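Local coordinates for protein pyridine nucleotide-disulphide oxidoreductase dimerisation region (Escherichia coli BL21, PDB 6KYY) that is an FAD-containing flavoprotein disulfide reductase that binds copper(II) and is probably involved in resistance to reactive chlorine stress, at residues I316-D319 and E320-E324; I372-A375 and R376-D380; T147-P150 and G151-D154; N411-K414 and M415-A419; T69-V72 and R73-R77. All blocks are in the same frame, centred on the assembly; numbering follows the deposited sequence.

Interaction 1 of 5, residues I316-D319 and E320-E324; sequences IVRD and ELLGE
The guanidinium of R318 carries L322 CB over the centre of one face, 3.6 Å above its plane, and the two side chains run at about a right angle to each other. The arginine reaches this place by bending: its first torsion (chi1 -169°) sends CG away from the backbone N, and a turn at chi2 carries the planar end forward over the leucine, where NE lies 3.8 Å from L322 CD1. The carboxylates of D319 and E324 lie near each other with their planes 23° apart, two like charges at the helix end; R327, whose side chain D319 touches, may balance part of this charge.

These pairs mark the C-terminal end of helix 307-321 in what is probably the FAD domain, where the helix packs on helix 20-31 and on strand 294-296. V317 and L321 face L25, L29 and W295, and branched apolar side chains suit that seam, while R318 and L322 both rest on T28.

In the backbone, L321 N gives V317 O a helical bond of 3.0 Å, and V317 O also accepts from E320 N. L322 N, bonded to R318 O at 3.2 Å, belongs to the residue at which the chain leaves helical geometry. G323 follows with a positive phi of 111°, where a CB would press on the preceding carbonyl oxygen. E320 OE2 turns to H288 and W295 through weak hydrogen bonds.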
loop_
_atom_site.group_PDB
_atom_site.type_symbol
_atom_site.label_atom_id
_atom_site.label_comp_id
_atom_site.label_asym_id
_atom_site.label_seq_id
_atom_site.Cartn_x
_atom_site.Cartn_y
_atom_site.Cartn_z
ATOM N N ILE B 316 3.856 3.944 26.102
ATOM C CA ILE B 316 3.834 3.421 27.466
ATOM C C ILE B 316 4.220 4.511 28.457
ATOM O O ILE B 316 3.496 4.783 29.421
ATOM C CB ILE B 316 4.762 2.199 27.596
ATOM C CG1 ILE B 316 4.460 1.158 26.516
ATOM C CG2 ILE B 316 4.641 1.586 28.984
ATOM C CD1 ILE B 316 3.025 0.718 26.474
ATOM N N VAL B 317 5.365 5.157 28.226
ATOM C CA VAL B 317 5.865 6.132 29.190
ATOM C C VAL B 317 5.036 7.411 29.162
ATOM O O VAL B 317 4.887 8.079 30.192
ATOM C CB VAL B 317 7.362 6.412 28.947
ATOM C CG1 VAL B 317 8.140 5.107 28.882
ATOM C CG2 VAL B 317 7.569 7.224 27.678
ATOM N N ARG B 318 4.477 7.775 28.004
ATOM C CA ARG B 318 3.608 8.946 27.957
ATOM C C ARG B 318 2.311 8.701 28.715
ATOM O O ARG B 318 1.721 9.643 29.256
ATOM C CB ARG B 318 3.310 9.335 26.508
ATOM C CG ARG B 318 2.636 10.690 26.349
ATOM C CD ARG B 318 1.162 10.540 25.996
ATOM N NE ARG B 318 0.397 11.750 26.292
ATOM C CZ ARG B 318 -0.709 11.773 27.030
ATOM N NH1 ARG B 318 -1.341 12.918 27.248
ATOM N NH2 ARG B 318 -1.183 10.650 27.552
ATOM N N ASP B 319 1.859 7.446 28.769
ATOM C CA ASP B 319 0.663 7.113 29.531
ATOM C C ASP B 319 0.916 7.116 31.032
ATOM O O ASP B 319 -0.043 7.163 31.809
ATOM C CB ASP B 319 0.128 5.749 29.096
ATOM C CG ASP B 319 -1.344 5.575 29.410
ATOM O OD1 ASP B 319 -2.064 6.592 29.480
ATOM O OD2 ASP B 319 -1.782 4.419 29.583
ATOM N N GLU B 320 2.176 7.061 31.462
ATOM C CA GLU B 320 2.483 7.101 32.885
ATOM C C GLU B 320 2.760 8.517 33.377
ATOM O O GLU B 320 2.308 8.894 34.463
ATOM C CB GLU B 320 3.685 6.204 33.195
ATOM C CG GLU B 320 4.025 6.129 34.674
ATOM C CD GLU B 320 4.979 5.001 35.002
ATOM O OE1 GLU B 320 4.512 3.941 35.467
ATOM O OE2 GLU B 320 6.199 5.177 34.798
ATOM N N LEU B 321 3.489 9.312 32.592
ATOM C CA LEU B 321 3.863 10.651 33.030
ATOM C C LEU B 321 2.738 11.662 32.848
ATOM O O LEU B 321 2.655 12.630 33.612
ATOM C CB LEU B 321 5.105 11.126 32.274
ATOM C CG LEU B 321 6.299 10.173 32.221
ATOM C CD1 LEU B 321 7.420 10.775 31.390
ATOM C CD2 LEU B 321 6.783 9.841 33.623
ATOM N N LEU B 322 1.871 11.466 31.856
ATOM C CA LEU B 322 0.867 12.463 31.510
ATOM C C LEU B 322 -0.561 12.004 31.787
ATOM O O LEU B 322 -1.508 12.685 31.376
ATOM C CB LEU B 322 1.030 12.876 30.045
ATOM C CG LEU B 322 2.338 13.618 29.748
ATOM C CD1 LEU B 322 2.279 14.337 28.409
ATOM C CD2 LEU B 322 2.676 14.597 30.866
ATOM N N GLY B 323 -0.746 10.880 32.465
ATOM C CA GLY B 323 -2.033 10.532 33.036
ATOM C C GLY B 323 -2.695 9.353 32.341
ATOM O O GLY B 323 -2.163 8.759 31.402
ATOM N N GLU B 324 -3.899 9.045 32.840
ATOM C CA GLU B 324 -4.717 7.906 32.409
ATOM C C GLU B 324 -4.101 6.578 32.847
ATOM O O GLU B 324 -4.134 5.587 32.117
ATOM C CB GLU B 324 -4.973 7.914 30.897
ATOM C CG GLU B 324 -6.292 7.262 30.490
ATOM C CD GLU B 324 -6.115 5.844 29.977
ATOM O OE1 GLU B 324 -7.050 5.032 30.137
ATOM O OE2 GLU B 324 -5.039 5.543 29.417
#

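Interaction 2 of 5, residues I372-A375 and R376-D380; sequences IPRA and RVMND
R374 and M378 meet through a sulfur laid over a guanidinium: M378 SD sits 3.2 Å above one face of the R374 group, offset toward its rim, while M378 CE is 3.6 Å from R374 NH2. The arginine folds at chi2 (84°) and again at chi3, which brings its flat end back over the next turn. V377 CG1 lies at the edge of the same group, 3.9 Å from R374 NE. A long, supple thioether suits this place, since it can follow the flat cation without competing for its N-H groups; E408 of the second subunit offers R374 a long, weak ion pair.

Backbone hydrogen bonds close the short helix 373-377 of the dimerisation domain. V377 N bonds to P373 O at 3.0 Å, and proline fits the first turn because its nitrogen is not needed as a donor. A Schellman motif ends the helix: D380 N reaches A375 O at 3.1 Å in a nearly straight bond (167°), N379 N bonds to R376 O, and N379 takes the positive phi that asparagine tolerates well. The side chain of P373 is about 6 Å from that of H433, the likely proton acceptor, and that of N379 about 6 Å from a bound copper ion.

The remaining charged ends find partners outside the turn. R376 gives NH2 to A370 O and makes a cation-pi contact with F84 of the second subunit, whose R77 also donates to V377 O. D380 OD2 forms a salt bridge with R382.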
loop_
_atom_site.group_PDB
_atom_site.type_symbol
_atom_site.label_atom_id
_atom_site.label_comp_id
_atom_site.label_asym_id
_atom_site.label_seq_id
_atom_site.Cartn_x
_atom_site.Cartn_y
_atom_site.Cartn_z
ATOM N N ILE B 372 -3.208 -12.312 -8.869
ATOM C CA ILE B 372 -3.632 -10.992 -8.410
ATOM C C ILE B 372 -3.473 -10.023 -9.579
ATOM O O ILE B 372 -2.333 -9.663 -9.918
ATOM C CB ILE B 372 -2.826 -10.529 -7.190
ATOM C CG1 ILE B 372 -2.838 -11.607 -6.103
ATOM C CG2 ILE B 372 -3.384 -9.220 -6.651
ATOM C CD1 ILE B 372 -2.132 -11.197 -4.831
ATOM N N PRO B 373 -4.561 -9.574 -10.211
ATOM C CA PRO B 373 -4.419 -8.733 -11.411
ATOM C C PRO B 373 -3.669 -7.435 -11.171
ATOM O O PRO B 373 -3.035 -6.921 -12.101
ATOM C CB PRO B 373 -5.874 -8.475 -11.826
ATOM C CG PRO B 373 -6.640 -9.620 -11.247
ATOM C CD PRO B 373 -5.967 -9.917 -9.939
ATOM N N ARG B 374 -3.716 -6.885 -9.955
ATOM C CA ARG B 374 -2.988 -5.649 -9.685
ATOM C C ARG B 374 -1.480 -5.875 -9.680
ATOM O O ARG B 374 -0.716 -4.962 -10.014
ATOM C CB ARG B 374 -3.448 -5.048 -8.358
ATOM C CG ARG B 374 -2.722 -3.772 -7.969
ATOM C CD ARG B 374 -3.344 -2.549 -8.629
ATOM N NE ARG B 374 -2.363 -1.509 -8.939
ATOM C CZ ARG B 374 -1.670 -0.828 -8.031
ATOM N NH1 ARG B 374 -0.804 0.098 -8.417
ATOM N NH2 ARG B 374 -1.837 -1.067 -6.738
ATOM N N ALA B 375 -1.033 -7.077 -9.308
ATOM C CA ALA B 375 0.388 -7.389 -9.401
ATOM C C ALA B 375 0.861 -7.399 -10.847
ATOM O O ALA B 375 2.009 -7.032 -11.126
ATOM C CB ALA B 375 0.679 -8.731 -8.736
ATOM N N ARG B 376 -0.000 -7.816 -11.777
ATOM C CA ARG B 376 0.332 -7.709 -13.193
ATOM C C ARG B 376 0.296 -6.262 -13.665
ATOM O O ARG B 376 1.067 -5.880 -14.552
ATOM C CB ARG B 376 -0.624 -8.560 -14.024
ATOM C CG ARG B 376 0.064 -9.436 -15.049
ATOM C CD ARG B 376 -0.854 -10.550 -15.512
ATOM N NE ARG B 376 -0.722 -11.742 -14.679
ATOM C CZ ARG B 376 0.225 -12.660 -14.836
ATOM N NH1 ARG B 376 1.127 -12.529 -15.798
ATOM N NH2 ARG B 376 0.267 -13.714 -14.032
ATOM N N VAL B 377 -0.592 -5.449 -13.087
ATOM C CA VAL B 377 -0.655 -4.030 -13.416
ATOM C C VAL B 377 0.652 -3.325 -13.069
ATOM O O VAL B 377 0.989 -2.305 -13.682
ATOM C CB VAL B 377 -1.868 -3.393 -12.695
ATOM C CG1 VAL B 377 -1.862 -1.878 -12.817
ATOM C CG2 VAL B 377 -3.168 -3.958 -13.249
ATOM N N MET B 378 1.422 -3.865 -12.125
ATOM C CA MET B 378 2.660 -3.246 -11.672
ATOM C C MET B 378 3.907 -3.972 -12.164
ATOM O O MET B 378 5.013 -3.650 -11.716
ATOM C CB MET B 378 2.671 -3.159 -10.145
ATOM C CG MET B 378 1.487 -2.403 -9.570
ATOM S SD MET B 378 1.799 -1.774 -7.912
ATOM C CE MET B 378 1.161 -3.120 -6.921
ATOM N N ASN B 379 3.757 -4.946 -13.067
ATOM C CA ASN B 379 4.887 -5.684 -13.645
ATOM C C ASN B 379 5.735 -6.365 -12.570
ATOM O O ASN B 379 6.964 -6.281 -12.581
ATOM C CB ASN B 379 5.754 -4.773 -14.521
ATOM C CG ASN B 379 6.672 -5.553 -15.451
ATOM O OD1 ASN B 379 6.566 -6.774 -15.563
ATOM N ND2 ASN B 379 7.576 -4.848 -16.122
ATOM N N ASP B 380 5.075 -7.050 -11.621
ATOM C CA ASP B 380 5.795 -7.823 -10.597
ATOM C C ASP B 380 4.818 -8.855 -10.023
ATOM O O ASP B 380 4.260 -8.704 -8.933
ATOM C CB ASP B 380 6.386 -6.942 -9.496
ATOM C CG ASP B 380 7.535 -7.625 -8.764
ATOM O OD1 ASP B 380 8.250 -6.963 -7.978
ATOM O OD2 ASP B 380 7.722 -8.838 -8.982
#

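Interaction 3 of 5, residues T147-P150 and G151-D154; sequences TTTP and GVYD
T149 to V152 form a type I beta turn, with P150 and G151 at its two central positions. P150 has phi/psi of -71/-35°, and a proline fits here because its ring holds phi near the required value and no N-H is needed from it. G151 comes next in the second corner, and T149 O stands 3.6 Å from V152 N across the turn.

Among the side chains, T149 CB and V152 CG2 touch loosely at 4.0 Å. That methyl lies on the far side of the CA-CB bond from the carbonyl carbon of V152 (chi1 -176°, measured to CG1), an orientation that turns CG2 back toward the threonine and also brings it 3.9 Å from T149 O. The hydroxyl of T149 is engaged beyond the turn, with G145 O as its main partner and a weak bond to I232 O. Y153 starts away from the turn, but its ring swings back until CZ is 4.3 Å from P150 O. V152 packs on I232, L253 and I255, the role expected of a beta-branched residue in a strand, and the side chain of D154 caps the next helix at G157 N.

Strand 152-153, bonded through its backbone to L253 and I255, is an outermost strand, within this chain, of a five-stranded parallel sheet, led in by a turn, in what is probably the Rossmann-type pyridine nucleotide domain of this reductase family.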
loop_
_atom_site.group_PDB
_atom_site.type_symbol
_atom_site.label_atom_id
_atom_site.label_comp_id
_atom_site.label_asym_id
_atom_site.label_seq_id
_atom_site.Cartn_x
_atom_site.Cartn_y
_atom_site.Cartn_z
ATOM N N THR B 147 38.383 -6.173 11.295
ATOM C CA THR B 147 38.485 -4.762 11.645
ATOM C C THR B 147 39.466 -4.019 10.745
ATOM O O THR B 147 39.257 -2.838 10.445
ATOM C CB THR B 147 38.899 -4.621 13.114
ATOM O OG1 THR B 147 37.885 -5.189 13.954
ATOM C CG2 THR B 147 39.099 -3.159 13.496
ATOM N N THR B 148 40.518 -4.695 10.285
ATOM C CA THR B 148 41.597 -4.034 9.560
ATOM C C THR B 148 41.422 -4.064 8.047
ATOM O O THR B 148 41.951 -3.184 7.357
ATOM C CB THR B 148 42.939 -4.678 9.919
ATOM O OG1 THR B 148 43.199 -5.770 9.027
ATOM C CG2 THR B 148 42.916 -5.197 11.351
ATOM N N THR B 149 40.702 -5.043 7.518
ATOM C CA THR B 149 40.616 -5.216 6.069
ATOM C C THR B 149 39.759 -4.111 5.454
ATOM O O THR B 149 38.629 -3.888 5.902
ATOM C CB THR B 149 40.045 -6.596 5.745
ATOM O OG1 THR B 149 40.774 -7.595 6.473
ATOM C CG2 THR B 149 40.156 -6.894 4.267
ATOM N N PRO B 150 40.253 -3.408 4.427
ATOM C CA PRO B 150 39.571 -2.177 3.988
ATOM C C PRO B 150 38.243 -2.405 3.286
ATOM O O PRO B 150 37.335 -1.578 3.437
ATOM C CB PRO B 150 40.596 -1.529 3.046
ATOM C CG PRO B 150 41.442 -2.661 2.565
ATOM C CD PRO B 150 41.526 -3.622 3.717
ATOM N N GLY B 151 38.095 -3.481 2.517
ATOM C CA GLY B 151 36.887 -3.665 1.738
ATOM C C GLY B 151 35.659 -4.121 2.492
ATOM O O GLY B 151 34.612 -4.330 1.873
ATOM N N VAL B 152 35.747 -4.279 3.809
ATOM C CA VAL B 152 34.636 -4.752 4.628
ATOM C C VAL B 152 33.848 -3.553 5.137
ATOM O O VAL B 152 34.425 -2.520 5.492
ATOM C CB VAL B 152 35.154 -5.620 5.790
ATOM C CG1 VAL B 152 34.000 -6.202 6.588
ATOM C CG2 VAL B 152 36.057 -6.727 5.260
ATOM N N TYR B 153 32.521 -3.684 5.178
ATOM C CA TYR B 153 31.657 -2.581 5.567
ATOM C C TYR B 153 30.579 -3.054 6.528
ATOM O O TYR B 153 30.178 -4.222 6.523
ATOM C CB TYR B 153 30.987 -1.927 4.349
ATOM C CG TYR B 153 31.955 -1.343 3.349
ATOM C CD1 TYR B 153 32.496 -0.078 3.538
ATOM C CD2 TYR B 153 32.319 -2.048 2.210
ATOM C CE1 TYR B 153 33.379 0.463 2.626
ATOM C CE2 TYR B 153 33.200 -1.516 1.293
ATOM C CZ TYR B 153 33.728 -0.260 1.507
ATOM O OH TYR B 153 34.606 0.275 0.594
ATOM N N ASP B 154 30.111 -2.119 7.348
ATOM C CA ASP B 154 28.910 -2.284 8.147
ATOM C C ASP B 154 27.696 -1.874 7.314
ATOM O O ASP B 154 27.820 -1.456 6.159
ATOM C CB ASP B 154 29.005 -1.447 9.419
ATOM C CG ASP B 154 29.348 -0.001 9.128
ATOM O OD1 ASP B 154 29.196 0.844 10.035
ATOM O OD2 ASP B 154 29.814 0.280 8.003
#

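Interaction 4 of 5, residues N411-K414 and M415-A419; sequences NIVK and MVMDA
K414 NZ is gripped by two acceptors, D418 OD1 at 2.7 Å and the backbone O of N334. The first is an i to i+4 salt bridge along helix 406-418 of the dimerisation domain, and D418 OD1 uses its syn lone pair, on the side of its other oxygen. The lysine chain bends at chi2 (-122°) and chi4 (-46°), bringing CD and CE past the carboxylate, with CE 3.3 Å from D418 OD1. D418 OD2 takes a further hydrogen bond from N334 ND2, which fixes the turn of the carboxylate. Lysine suits this buried site because its long alkyl chain packs, here on V348 and P336, while its charge is answered at the far end.

In the backbone, D418 N bonds to K414 O at 3.1 Å. M415 N, near the kink at N411 and I412, is held only weakly, by N411 O and by I412 O, both at 3.2 Å. N411 donates through ND2 to E408 O and to T432 of the second subunit, and I412 packs on I412 of that subunit, so this helix lies at the dimer interface.

V413 and M417 face strands 345-349 and 396-402, where apolar side chains belong, touching V348 and M396. The methionine curls toward its partner one turn earlier, placing M417 SD 4.4 Å from V413 CG1.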
loop_
_atom_site.group_PDB
_atom_site.type_symbol
_atom_site.label_atom_id
_atom_site.label_comp_id
_atom_site.label_asym_id
_atom_site.label_seq_id
_atom_site.Cartn_x
_atom_site.Cartn_y
_atom_site.Cartn_z
ATOM N N ASN B 411 -1.167 -4.551 7.452
ATOM C CA ASN B 411 -1.854 -3.846 8.523
ATOM C C ASN B 411 -3.356 -4.103 8.504
ATOM O O ASN B 411 -4.011 -3.945 9.539
ATOM C CB ASN B 411 -1.575 -2.344 8.430
ATOM C CG ASN B 411 -0.091 -2.025 8.446
ATOM O OD1 ASN B 411 0.591 -2.231 9.450
ATOM N ND2 ASN B 411 0.416 -1.513 7.331
ATOM N N ILE B 412 -3.915 -4.491 7.355
ATOM C CA ILE B 412 -5.322 -4.876 7.306
ATOM C C ILE B 412 -5.529 -6.215 8.000
ATOM O O ILE B 412 -6.495 -6.400 8.750
ATOM C CB ILE B 412 -5.823 -4.920 5.850
ATOM C CG1 ILE B 412 -5.696 -3.548 5.188
ATOM C CG2 ILE B 412 -7.264 -5.400 5.796
ATOM C CD1 ILE B 412 -6.331 -3.470 3.819
ATOM N N VAL B 413 -4.630 -7.172 7.756
ATOM C CA VAL B 413 -4.744 -8.483 8.386
ATOM C C VAL B 413 -4.563 -8.369 9.894
ATOM O O VAL B 413 -5.287 -9.004 10.669
ATOM C CB VAL B 413 -3.728 -9.458 7.764
ATOM C CG1 VAL B 413 -3.800 -10.813 8.450
ATOM C CG2 VAL B 413 -3.973 -9.596 6.269
ATOM N N LYS B 414 -3.598 -7.557 10.333
ATOM C CA LYS B 414 -3.387 -7.358 11.764
ATOM C C LYS B 414 -4.593 -6.706 12.421
ATOM O O LYS B 414 -4.843 -6.918 13.614
ATOM C CB LYS B 414 -2.134 -6.510 11.990
ATOM C CG LYS B 414 -1.711 -6.396 13.443
ATOM C CD LYS B 414 -1.655 -4.946 13.886
ATOM C CE LYS B 414 -0.770 -4.790 15.106
ATOM N NZ LYS B 414 -1.060 -5.837 16.123
ATOM N N MET B 415 -5.355 -5.921 11.658
ATOM C CA MET B 415 -6.515 -5.226 12.204
ATOM C C MET B 415 -7.533 -6.209 12.774
ATOM O O MET B 415 -7.849 -6.175 13.969
ATOM C CB MET B 415 -7.151 -4.359 11.118
ATOM C CG MET B 415 -6.634 -2.940 11.062
ATOM S SD MET B 415 -7.384 -1.893 12.319
ATOM C CE MET B 415 -6.024 -0.785 12.667
ATOM N N VAL B 416 -8.058 -7.099 11.928
ATOM C CA VAL B 416 -9.113 -8.002 12.369
ATOM C C VAL B 416 -8.590 -9.079 13.312
ATOM O O VAL B 416 -9.374 -9.665 14.069
ATOM C CB VAL B 416 -9.825 -8.635 11.159
ATOM C CG1 VAL B 416 -10.170 -7.572 10.133
ATOM C CG2 VAL B 416 -8.965 -9.712 10.531
ATOM N N MET B 417 -7.285 -9.361 13.296
ATOM C CA MET B 417 -6.736 -10.319 14.250
ATOM C C MET B 417 -6.711 -9.733 15.656
ATOM O O MET B 417 -6.984 -10.440 16.634
ATOM C CB MET B 417 -5.335 -10.755 13.819
ATOM C CG MET B 417 -5.339 -11.763 12.683
ATOM S SD MET B 417 -3.806 -12.688 12.451
ATOM C CE MET B 417 -2.738 -11.922 13.661
ATOM N N ASP B 418 -6.393 -8.442 15.777
ATOM C CA ASP B 418 -6.435 -7.790 17.081
ATOM C C ASP B 418 -7.865 -7.682 17.597
ATOM O O ASP B 418 -8.116 -7.877 18.792
ATOM C CB ASP B 418 -5.791 -6.407 16.996
ATOM C CG ASP B 418 -4.277 -6.469 16.943
ATOM O OD1 ASP B 418 -3.651 -5.454 16.571
ATOM O OD2 ASP B 418 -3.711 -7.534 17.273
ATOM N N ALA B 419 -8.814 -7.379 16.712
ATOM C CA ALA B 419 -10.213 -7.233 17.091
ATOM C C ALA B 419 -10.942 -8.564 17.220
ATOM O O ALA B 419 -12.150 -8.565 17.484
ATOM C CB ALA B 419 -10.940 -6.343 16.079
#

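Interaction 5 of 5, residues T69-V72 and R73-R77; sequences TDFV and RAIQR
From T69 to R77 the chain goes straight into helix 71-94, with D70 at the N-cap and sound bonds such as A74 N to D70 O (3.1 Å) and I75 N to F71 O (2.9 Å). D70 OD1 accepts from R73 N at 3.3 Å, the amide approaching from above the carboxylate plane. The R73 guanidinium stands near the same oxygen, which lies well out of its plane, so the attraction is one of charge alone.

On the buried flank, F71 and I75 make a CH-pi contact: I75 CG1 sits over one face of the ring, 3.7 Å from its centroid and 19° off the normal, while CD1 comes 3.5 Å from F71 CZ. F71 takes chi1 of 175°, which swings its ring back over the following turn. An aromatic suits this position because F187 meets it edge-to-face, with L164 also against it. A74 is small enough to lie against L61 and D64 of helix 55-65. R77 gives NE to D64 in a salt bridge.

The arrangement is an N-capped helix start: an aspartate cap satisfies a first-turn amide, with an i to i+4 aromatic-aliphatic pair on the side that packs on helix 55-65 and F187.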
loop_
_atom_site.group_PDB
_atom_site.type_symbol
_atom_site.label_atom_id
_atom_site.label_comp_id
_atom_site.label_asym_id
_atom_site.label_seq_id
_atom_site.Cartn_x
_atom_site.Cartn_y
_atom_site.Cartn_z
ATOM N N THR B 69 17.716 2.287 -11.532
ATOM C CA THR B 69 18.369 3.583 -11.613
ATOM C C THR B 69 19.858 3.441 -11.309
ATOM O O THR B 69 20.275 2.560 -10.553
ATOM C CB THR B 69 17.707 4.562 -10.635
ATOM O OG1 THR B 69 16.343 4.769 -11.021
ATOM C CG2 THR B 69 18.421 5.909 -10.607
ATOM N N ASP B 70 20.662 4.302 -11.939
ATOM C CA ASP B 70 22.089 4.364 -11.652
ATOM C C ASP B 70 22.330 4.463 -10.151
ATOM O O ASP B 70 21.607 5.159 -9.433
ATOM C CB ASP B 70 22.719 5.561 -12.370
ATOM C CG ASP B 70 24.184 5.750 -12.020
ATOM O OD1 ASP B 70 24.542 6.841 -11.528
ATOM O OD2 ASP B 70 24.976 4.809 -12.239
ATOM N N PHE B 71 23.356 3.751 -9.679
ATOM C CA PHE B 71 23.591 3.648 -8.242
ATOM C C PHE B 71 23.992 4.989 -7.638
ATOM O O PHE B 71 23.521 5.351 -6.554
ATOM C CB PHE B 71 24.661 2.592 -7.963
ATOM C CG PHE B 71 25.066 2.504 -6.518
ATOM C CD1 PHE B 71 24.245 1.881 -5.592
ATOM C CD2 PHE B 71 26.270 3.037 -6.089
ATOM C CE1 PHE B 71 24.617 1.795 -4.264
ATOM C CE2 PHE B 71 26.646 2.955 -4.762
ATOM C CZ PHE B 71 25.819 2.332 -3.849
ATOM N N VAL B 72 24.859 5.739 -8.322
ATOM C CA VAL B 72 25.336 7.004 -7.768
ATOM C C VAL B 72 24.205 8.022 -7.695
ATOM O O VAL B 72 24.112 8.796 -6.735
ATOM C CB VAL B 72 26.527 7.533 -8.587
ATOM C CG1 VAL B 72 27.177 8.710 -7.874
ATOM C CG2 VAL B 72 27.540 6.424 -8.823
ATOM N N ARG B 73 23.330 8.042 -8.704
ATOM C CA ARG B 73 22.179 8.938 -8.662
ATOM C C ARG B 73 21.267 8.604 -7.488
ATOM O O ARG B 73 20.726 9.504 -6.835
ATOM C CB ARG B 73 21.403 8.864 -9.978
ATOM C CG ARG B 73 22.210 9.257 -11.202
ATOM C CD ARG B 73 21.865 10.665 -11.667
ATOM N NE ARG B 73 21.836 10.770 -13.125
ATOM C CZ ARG B 73 22.919 10.826 -13.894
ATOM N NH1 ARG B 73 22.793 10.921 -15.211
ATOM N NH2 ARG B 73 24.127 10.788 -13.349
ATOM N N ALA B 74 21.090 7.311 -7.202
ATOM C CA ALA B 74 20.259 6.910 -6.072
ATOM C C ALA B 74 20.914 7.276 -4.747
ATOM O O ALA B 74 20.228 7.682 -3.801
ATOM C CB ALA B 74 19.973 5.410 -6.137
ATOM N N ILE B 75 22.238 7.132 -4.655
ATOM C CA ILE B 75 22.954 7.586 -3.466
ATOM C C ILE B 75 22.825 9.097 -3.321
ATOM O O ILE B 75 22.712 9.624 -2.207
ATOM C CB ILE B 75 24.428 7.142 -3.524
ATOM C CG1 ILE B 75 24.525 5.616 -3.508
ATOM C CG2 ILE B 75 25.219 7.733 -2.367
ATOM C CD1 ILE B 75 24.197 4.997 -2.166
ATOM N N GLN B 76 22.827 9.814 -4.448
ATOM C CA GLN B 76 22.627 11.259 -4.409
ATOM C C GLN B 76 21.242 11.609 -3.881
ATOM O O GLN B 76 21.096 12.506 -3.043
ATOM C CB GLN B 76 22.840 11.854 -5.801
ATOM C CG GLN B 76 22.707 13.367 -5.862
ATOM C CD GLN B 76 23.816 14.084 -5.115
ATOM O OE1 GLN B 76 24.879 13.515 -4.860
ATOM N NE2 GLN B 76 23.576 15.341 -4.763
ATOM N N ARG B 77 20.208 10.909 -4.360
ATOM C CA ARG B 77 18.862 11.149 -3.851
ATOM C C ARG B 77 18.725 10.663 -2.415
ATOM O O ARG B 77 18.015 11.278 -1.611
ATOM C CB ARG B 77 17.826 10.472 -4.746
ATOM C CG ARG B 77 16.396 10.905 -4.464
ATOM C CD ARG B 77 15.409 10.240 -5.408
ATOM N NE ARG B 77 14.914 8.968 -4.886
ATOM C CZ ARG B 77 13.929 8.856 -4.000
ATOM N NH1 ARG B 77 13.328 9.940 -3.528
ATOM N NH2 ARG B 77 13.545 7.657 -3.584
#

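In the fold
Along the chain the contacts come in the order interaction 5, 3, 1, 2, 4, strictly in series: each joins neighbouring segments within one turn or helix end, so none closes a long loop, and none nests or crosses. Interaction 5 opens the long helix 71-94, and interaction 3 leads into the edge of the five-stranded parallel sheet, with centres 23 Å apart. Interaction 1, its centre 44 Å from that of interaction 3 and across the chain's centre, ends helix 307-321 beside helix 20-31. Interactions 2 and 4, centres 24 Å apart in the dimerisation domain, both touch the second subunit; R77 of interaction 5 also reaches across, meeting the partner's 376-380 segment, linking interactions 5 and 2 across the dimer.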